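Local coordinates for protein glucose-6-phosphate dehydrogenase (Trypanosoma cruzi, PDB 5AQ1) that catalyses the NADP-dependent oxidation of glucose 6-phosphate, the first step of the pentose phosphate pathway and a source of NADPH for redox balance, at residues L53-C58 and F90-D95; E297-L302 and V460-A465; E312-Q317 and E495-F500. All coordinates share one frame; numbering follows the deposited sequence.

Contact 1 of 3, residues L53-C58 and F90-D95; sequences LFQLYC and FFTRLD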
# COMPACT_ATOMS: atom_id res chain seq x y z
N LEU B 53 23.04 40.43 -2.30
CA LEU B 53 23.04 41.33 -1.15
C LEU B 53 22.20 42.58 -1.41
O LEU B 53 21.51 43.06 -0.52
CB LEU B 53 24.48 41.72 -0.77
CG LEU B 53 25.36 40.61 -0.19
CD1 LEU B 53 26.83 41.03 -0.18
CD2 LEU B 53 24.92 40.24 1.22
N PHE B 54 22.27 43.10 -2.64
CA PHE B 54 21.44 44.25 -3.03
C PHE B 54 19.96 43.93 -2.89
O PHE B 54 19.20 44.71 -2.31
CB PHE B 54 21.76 44.68 -4.47
CG PHE B 54 20.83 45.75 -5.00
CD1 PHE B 54 20.78 47.00 -4.41
CD2 PHE B 54 20.02 45.50 -6.10
CE1 PHE B 54 19.94 47.99 -4.90
CE2 PHE B 54 19.18 46.48 -6.60
CZ PHE B 54 19.14 47.73 -5.99
N GLN B 55 19.55 42.77 -3.41
CA GLN B 55 18.15 42.34 -3.31
C GLN B 55 17.71 42.16 -1.86
O GLN B 55 16.59 42.53 -1.50
CB GLN B 55 17.93 41.04 -4.09
CG GLN B 55 18.09 41.16 -5.60
CD GLN B 55 17.17 42.20 -6.21
OE1 GLN B 55 16.04 42.38 -5.76
NE2 GLN B 55 17.65 42.89 -7.24
N LEU B 56 18.59 41.59 -1.04
CA LEU B 56 18.29 41.41 0.38
C LEU B 56 18.13 42.76 1.09
O LEU B 56 17.27 42.90 1.95
CB LEU B 56 19.38 40.58 1.08
CG LEU B 56 19.45 39.09 0.73
CD1 LEU B 56 20.59 38.44 1.49
CD2 LEU B 56 18.13 38.38 1.02
N TYR B 57 18.96 43.73 0.73
CA TYR B 57 18.84 45.08 1.27
C TYR B 57 17.48 45.67 0.91
O TYR B 57 16.78 46.17 1.78
CB TYR B 57 19.96 45.98 0.75
CG TYR B 57 20.00 47.35 1.38
CD1 TYR B 57 20.52 47.54 2.66
CD2 TYR B 57 19.54 48.48 0.69
CE1 TYR B 57 20.56 48.79 3.24
CE2 TYR B 57 19.58 49.74 1.26
CZ TYR B 57 20.10 49.89 2.54
OH TYR B 57 20.15 51.14 3.13
N CYS B 58 17.12 45.59 -0.37
CA CYS B 58 15.88 46.17 -0.87
C CYS B 58 14.61 45.57 -0.28
O CYS B 58 13.59 46.25 -0.18
CB CYS B 58 15.81 46.06 -2.39
SG CYS B 58 16.99 47.10 -3.27
N PHE B 90 25.49 44.87 -12.51
CA PHE B 90 24.92 43.53 -12.40
C PHE B 90 23.67 43.44 -11.52
O PHE B 90 23.12 42.35 -11.33
CB PHE B 90 25.98 42.56 -11.88
CG PHE B 90 27.16 42.40 -12.80
CD1 PHE B 90 28.26 43.23 -12.69
CD2 PHE B 90 27.16 41.41 -13.78
CE1 PHE B 90 29.35 43.09 -13.53
CE2 PHE B 90 28.24 41.27 -14.63
CZ PHE B 90 29.34 42.10 -14.51
N PHE B 91 23.20 44.57 -11.00
CA PHE B 91 21.97 44.59 -10.21
C PHE B 91 20.76 44.52 -11.14
O PHE B 91 20.75 45.12 -12.21
CB PHE B 91 21.86 45.85 -9.34
CG PHE B 91 22.98 46.02 -8.34
CD1 PHE B 91 23.90 45.00 -8.07
CD2 PHE B 91 23.09 47.21 -7.63
CE1 PHE B 91 24.91 45.19 -7.14
CE2 PHE B 91 24.10 47.40 -6.70
CZ PHE B 91 25.01 46.39 -6.46
N THR B 92 19.73 43.79 -10.71
CA THR B 92 18.52 43.62 -11.49
C THR B 92 17.32 44.16 -10.72
O THR B 92 17.43 44.52 -9.55
CB THR B 92 18.28 42.13 -11.84
OG1 THR B 92 17.95 41.39 -10.65
CG2 THR B 92 19.52 41.53 -12.50
N ARG B 93 16.17 44.22 -11.41
CA ARG B 93 14.92 44.70 -10.83
C ARG B 93 15.05 46.12 -10.28
O ARG B 93 14.40 46.48 -9.29
CB ARG B 93 14.44 43.72 -9.74
CG ARG B 93 14.39 42.25 -10.16
CD ARG B 93 13.11 41.55 -9.74
NE ARG B 93 12.62 41.91 -8.42
CZ ARG B 93 11.51 42.62 -8.17
NH1 ARG B 93 10.74 43.12 -9.14
NH2 ARG B 93 11.18 42.84 -6.91
N LEU B 94 15.87 46.92 -10.95
CA LEU B 94 16.15 48.29 -10.54
C LEU B 94 14.90 49.16 -10.67
O LEU B 94 14.56 49.91 -9.76
CB LEU B 94 17.28 48.87 -11.40
CG LEU B 94 18.69 48.36 -11.08
CD1 LEU B 94 19.62 48.50 -12.27
CD2 LEU B 94 19.25 49.10 -9.87
N ASP B 95 14.23 49.04 -11.81
CA ASP B 95 13.03 49.83 -12.08
C ASP B 95 11.79 49.29 -11.36
O ASP B 95 10.89 50.06 -11.07
CB ASP B 95 12.76 49.92 -13.59
CG ASP B 95 13.86 50.64 -14.34
OD1 ASP B 95 14.75 51.25 -13.71
OD2 ASP B 95 13.83 50.61 -15.58
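Phe54, on the last turns of helix 43-58, and Phe91, in the loop between helices 79-87 and 101-105, form an offset stack that is the tight part of this contact. The centroids of the Phe54 and Phe91 rings lie 4.5 Å apart, with the planes nearly parallel at 10°. The shift between the rings brings Phe54 CB over the middle of the Phe91 ring, 4.0 Å from its centroid and almost on the normal, a CH-pi contact. In the other direction the Phe54 ring reaches the root of its partner, with CD2 3.7 Å from Phe91 CB. With CG swung anti to the backbone N (chi1 173°), the Phe54 ring leans off the helix toward the loop. Its second face is taken by Cys58 SG, lying nearer the ring's margin than its middle; this sulfur is joined in a disulfide to Cys99, and Phe104 adds a third, steeply inclined ring.

Toward solvent the packing thins. Leu94, exposed and poorly ordered, brings CD2 to 4.1 Å from Phe54 CZ, and exposed Thr92 contributes chiefly its carbonyl. That Thr92 O sits at the edge of the Phe54 ring, 4.0 Å from Phe54 CE2, and accepts a weak hydrogen bond from Gln55 NE2 at 2.8 Å, bent to 127° at the hydrogen. A bend in its chain brings the Gln55 amide to the loop, where its OE1 takes another weak hydrogen bond from Arg97 NH2. In this Rossmann-type dinucleotide-binding domain, stacking and a nearby disulfide thus probably hold the loop to the helix more firmly than the bent polar bond does.

Contact 2 of 3, residues E297-L302 and V460-A465; sequences EKVQVL and VDELDA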
# COMPACT_ATOMS: atom_id res chain seq x y z
N GLU B 297 18.75 12.83 7.39
CA GLU B 297 18.07 11.97 6.41
C GLU B 297 18.75 11.99 5.05
O GLU B 297 18.79 10.98 4.35
CB GLU B 297 16.60 12.37 6.25
CG GLU B 297 15.73 12.16 7.49
CD GLU B 297 15.76 10.73 8.02
OE1 GLU B 297 16.01 9.79 7.24
OE2 GLU B 297 15.51 10.56 9.23
N LYS B 298 19.28 13.15 4.66
CA LYS B 298 19.99 13.28 3.40
C LYS B 298 21.27 12.44 3.41
O LYS B 298 21.57 11.75 2.44
CB LYS B 298 20.31 14.74 3.10
CG LYS B 298 19.08 15.60 2.85
CD LYS B 298 19.40 17.09 2.85
CE LYS B 298 20.06 17.51 1.55
NZ LYS B 298 20.50 18.93 1.60
N VAL B 299 22.00 12.47 4.53
CA VAL B 299 23.20 11.66 4.68
C VAL B 299 22.85 10.18 4.68
O VAL B 299 23.52 9.37 4.04
CB VAL B 299 23.97 12.00 5.97
CG1 VAL B 299 25.12 11.02 6.19
CG2 VAL B 299 24.51 13.42 5.93
N GLN B 300 21.80 9.83 5.41
CA GLN B 300 21.36 8.45 5.57
C GLN B 300 21.11 7.77 4.22
O GLN B 300 21.60 6.68 3.98
CB GLN B 300 20.09 8.40 6.42
CG GLN B 300 19.50 7.02 6.67
CD GLN B 300 20.46 6.08 7.36
OE1 GLN B 300 21.32 6.52 8.11
NE2 GLN B 300 20.32 4.79 7.11
N VAL B 301 20.36 8.44 3.35
CA VAL B 301 20.01 7.88 2.04
C VAL B 301 21.21 7.86 1.08
O VAL B 301 21.36 6.90 0.31
CB VAL B 301 18.79 8.58 1.40
CG1 VAL B 301 19.12 9.99 0.91
CG2 VAL B 301 18.24 7.75 0.25
N LEU B 302 22.05 8.88 1.12
CA LEU B 302 23.23 8.91 0.26
C LEU B 302 24.20 7.77 0.56
O LEU B 302 24.83 7.24 -0.35
CB LEU B 302 23.95 10.26 0.35
CG LEU B 302 23.32 11.46 -0.38
CD1 LEU B 302 24.25 12.65 -0.29
CD2 LEU B 302 22.99 11.16 -1.83
N VAL B 460 29.55 18.19 6.50
CA VAL B 460 30.83 17.52 6.26
C VAL B 460 30.65 16.05 5.86
O VAL B 460 31.31 15.56 4.94
CB VAL B 460 31.81 17.67 7.45
CG1 VAL B 460 31.29 16.98 8.71
CG2 VAL B 460 33.19 17.14 7.09
N ASP B 461 29.75 15.35 6.56
CA ASP B 461 29.50 13.93 6.29
C ASP B 461 28.63 13.73 5.04
O ASP B 461 28.77 12.74 4.33
CB ASP B 461 28.88 13.23 7.52
CG ASP B 461 27.55 13.85 7.96
OD1 ASP B 461 27.30 15.05 7.68
OD2 ASP B 461 26.76 13.13 8.61
N GLU B 462 27.74 14.69 4.79
CA GLU B 462 26.94 14.74 3.56
C GLU B 462 27.84 14.82 2.33
O GLU B 462 27.60 14.14 1.33
CB GLU B 462 26.02 15.96 3.62
CG GLU B 462 25.00 16.10 2.50
CD GLU B 462 24.09 17.31 2.70
OE1 GLU B 462 24.14 17.93 3.78
OE2 GLU B 462 23.31 17.63 1.78
N LEU B 463 28.87 15.64 2.41
CA LEU B 463 29.85 15.80 1.34
C LEU B 463 30.62 14.51 1.07
O LEU B 463 30.78 14.10 -0.09
CB LEU B 463 30.83 16.92 1.71
CG LEU B 463 31.79 17.42 0.63
CD1 LEU B 463 31.09 18.19 -0.48
CD2 LEU B 463 32.82 18.29 1.33
N ASP B 464 31.10 13.87 2.14
CA ASP B 464 31.80 12.59 2.06
C ASP B 464 30.97 11.49 1.40
O ASP B 464 31.48 10.72 0.59
CB ASP B 464 32.21 12.13 3.47
CG ASP B 464 32.91 10.77 3.47
OD1 ASP B 464 34.08 10.70 3.05
OD2 ASP B 464 32.30 9.77 3.90
N ALA B 465 29.69 11.42 1.75
CA ALA B 465 28.78 10.42 1.18
C ALA B 465 28.63 10.60 -0.33
O ALA B 465 28.57 9.62 -1.08
CB ALA B 465 27.42 10.50 1.85
O HOH W 1 22.01 19.85 3.52
O HOH W 2 27.62 7.15 -0.18
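In the C-terminal domain, helix 291-302 and the start of helix 460-479 pack side by side through Val299, Leu302, Glu462 and Ala465. The axes of the two segments run almost parallel, 22° apart, and approach to 9.1 Å. Val299 wedges its CG2 branch against the other backbone, 3.6 Å from Glu462 CA. The same valine lies across the Asp461 carboxylate, whose OD1 accepts a weak hydrogen bond from Glu462 N and pairs with Arg459 in a salt bridge. One turn on, Leu302 CB meets Ala465 CB at 3.8 Å, while Leu302 CD1 reaches toward the Glu462 carbonyl.

This buried pairing of helices lies against helix 264-282, Thr275 and Ser279 of which touch Leu302, while its Gln276 serves both charges at the polar end, accepting from Lys298 NZ through OE1 and donating to Glu462 OE2 through NE2. There Glu462 extends with CG anti to its backbone N (chi1 -173°), and Lys298 NZ meets its OE2 at 3.1 Å from the syn side, 21° out of the carboxylate plane, in a salt bridge. A water accepts from Lys298 NZ at 2.6 Å and lies 2.9 Å from Glu462 OE1, bridging the pair. A second water, at the other end, donates to both Leu302 O and Ala465 O, each at 2.8 Å. Away from this interface, Glu297 forms a salt bridge with Arg287 of the third subunit.

Contact 3 of 3, residues E312-Q317 and E495-F500; sequences ECVLGQ and EEAQEF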
# COMPACT_ATOMS: atom_id res chain seq x y z
N GLU B 312 27.45 1.16 -16.15
CA GLU B 312 26.17 1.84 -16.07
C GLU B 312 26.30 3.35 -16.28
O GLU B 312 25.73 4.15 -15.54
CB GLU B 312 25.50 1.53 -14.72
CG GLU B 312 25.17 0.06 -14.54
CD GLU B 312 24.43 -0.22 -13.25
OE1 GLU B 312 25.00 0.04 -12.16
OE2 GLU B 312 23.28 -0.71 -13.31
N CYS B 313 27.07 3.74 -17.29
CA CYS B 313 27.17 5.15 -17.68
C CYS B 313 27.53 5.33 -19.15
O CYS B 313 28.12 4.44 -19.77
CB CYS B 313 28.18 5.89 -16.80
SG CYS B 313 29.89 5.83 -17.39
N VAL B 314 27.16 6.48 -19.70
CA VAL B 314 27.58 6.90 -21.04
C VAL B 314 28.17 8.30 -20.93
O VAL B 314 27.51 9.22 -20.47
CB VAL B 314 26.41 6.91 -22.04
CG1 VAL B 314 26.88 7.42 -23.40
CG2 VAL B 314 25.82 5.51 -22.18
N LEU B 315 29.42 8.44 -21.37
CA LEU B 315 30.14 9.70 -21.31
C LEU B 315 30.21 10.35 -22.68
O LEU B 315 30.19 9.66 -23.70
CB LEU B 315 31.56 9.47 -20.78
CG LEU B 315 31.80 9.63 -19.28
CD1 LEU B 315 30.63 9.15 -18.44
CD2 LEU B 315 33.08 8.90 -18.90
N GLY B 316 30.31 11.67 -22.69
CA GLY B 316 30.41 12.44 -23.92
C GLY B 316 31.31 13.65 -23.80
O GLY B 316 31.48 14.21 -22.72
N GLN B 317 31.88 14.05 -24.94
CA GLN B 317 32.74 15.23 -25.04
C GLN B 317 32.37 15.95 -26.34
O GLN B 317 32.47 15.36 -27.42
CB GLN B 317 34.21 14.81 -25.06
CG GLN B 317 35.21 15.94 -25.03
CD GLN B 317 36.62 15.46 -25.28
OE1 GLN B 317 36.98 15.13 -26.41
NE2 GLN B 317 37.43 15.40 -24.23
N GLU B 495 24.10 9.50 -29.46
CA GLU B 495 22.90 8.69 -29.69
C GLU B 495 22.74 7.56 -28.68
O GLU B 495 21.63 7.26 -28.24
CB GLU B 495 22.89 8.12 -31.12
CG GLU B 495 22.53 9.14 -32.18
CD GLU B 495 22.35 8.54 -33.56
OE1 GLU B 495 21.71 7.46 -33.67
OE2 GLU B 495 22.84 9.13 -34.54
N GLU B 496 23.86 6.94 -28.30
CA GLU B 496 23.82 5.79 -27.39
C GLU B 496 23.49 6.18 -25.94
O GLU B 496 23.22 5.31 -25.11
CB GLU B 496 25.09 4.92 -27.48
CG GLU B 496 26.42 5.63 -27.62
CD GLU B 496 26.79 5.98 -29.06
OE1 GLU B 496 27.34 5.11 -29.78
OE2 GLU B 496 26.52 7.13 -29.47
N ALA B 497 23.49 7.48 -25.64
CA ALA B 497 22.95 7.98 -24.38
C ALA B 497 21.44 7.74 -24.31
O ALA B 497 20.92 7.33 -23.28
CB ALA B 497 23.26 9.45 -24.21
N GLN B 498 20.74 8.00 -25.41
CA GLN B 498 19.29 7.77 -25.47
C GLN B 498 18.94 6.29 -25.38
O GLN B 498 17.96 5.92 -24.73
CB GLN B 498 18.68 8.36 -26.75
CG GLN B 498 18.65 9.89 -26.77
CD GLN B 498 17.88 10.49 -25.60
OE1 GLN B 498 16.96 9.88 -25.07
NE2 GLN B 498 18.28 11.69 -25.20
N GLU B 499 19.73 5.45 -26.03
CA GLU B 499 19.52 4.00 -25.96
C GLU B 499 19.79 3.49 -24.54
O GLU B 499 19.06 2.64 -24.04
CB GLU B 499 20.40 3.28 -26.98
CG GLU B 499 20.23 1.76 -27.03
CD GLU B 499 18.79 1.32 -27.20
OE1 GLU B 499 17.98 2.05 -27.83
OE2 GLU B 499 18.45 0.22 -26.70
N PHE B 500 20.83 4.02 -23.91
CA PHE B 500 21.13 3.68 -22.51
C PHE B 500 19.98 4.07 -21.58
O PHE B 500 19.63 3.30 -20.68
CB PHE B 500 22.42 4.36 -22.05
CG PHE B 500 22.76 4.12 -20.61
CD1 PHE B 500 23.23 2.88 -20.19
CD2 PHE B 500 22.59 5.12 -19.66
CE1 PHE B 500 23.53 2.65 -18.86
CE2 PHE B 500 22.89 4.90 -18.33
CZ PHE B 500 23.37 3.66 -17.93
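Strand 313-317, which carries Val314, runs nearly antiparallel to helix 495-500, at 160° between segment directions, and their axes come within 8.5 Å, with Val314 and Ala497 nearest in the backbone at 5.8 Å between CA atoms. Val314 points at the helix and splits its two methyls between separate partners. CG1, anti to the backbone N (chi1 177°), faces the turn at Ala497 and lies 4.2 Å from Ala497 CB. CG2 goes to the next turn, 3.6 Å from Phe500 CB, and also lies 3.9 Å from Glu496 O. The side chains of Val314 and Phe500 run alongside each other, pointing opposite ways, so the valine packs beside the root of the aromatic side chain while the ring carries on along the strand toward Glu312. Here Phe500 CZ meets the backbone, lying 3.4 Å from Glu312 C and 3.8 Å from Cys313 N.

The alternation of a strand explains why the neighbours of Val314 do little: Cys313 and Leu315 direct their side chains to the other face of the mixed sheet of the C-terminal domain. On the helix side, Ala497 also touches Phe344 and Phe500 touches Val346 of the adjoining strand 344-349, while Val314 and Glu496 reach Leu485 of strand 484-488 at the other flank. The C-terminal helix therefore lies over three neighbouring strands at one edge of the sheet. The Glu312 carboxylate turns away from the helix, to a salt bridge with Arg348 and a hydrogen bond from His350. The strand and helix segments share no hydrogen bond or salt bridge, which implies that their association here rests on apolar and van der Waals packing around one valine and one phenylalanine.

In the fold
Contact 1 belongs to the NAD-binding domain and closes before the other two open; contacts 2 and 3 both lie in the C-terminal domain. The centre of contact 1 is about 34 Å from that of contact 2 and about 41 Å from that of contact 3, on the opposite side of the chain's centre from each. Contacts 2 and 3 have centres about 27 Å apart and do not touch, yet helix 291-302 leads on to strand 313-319, and their segments alternate along the chain. Late helices, 460-479 and 495-504, thus pack on elements that come much earlier in the sequence, tying the end of the chain back into the C-terminal domain, while contact 1 fastens a loop within the dinucleotide-binding domain.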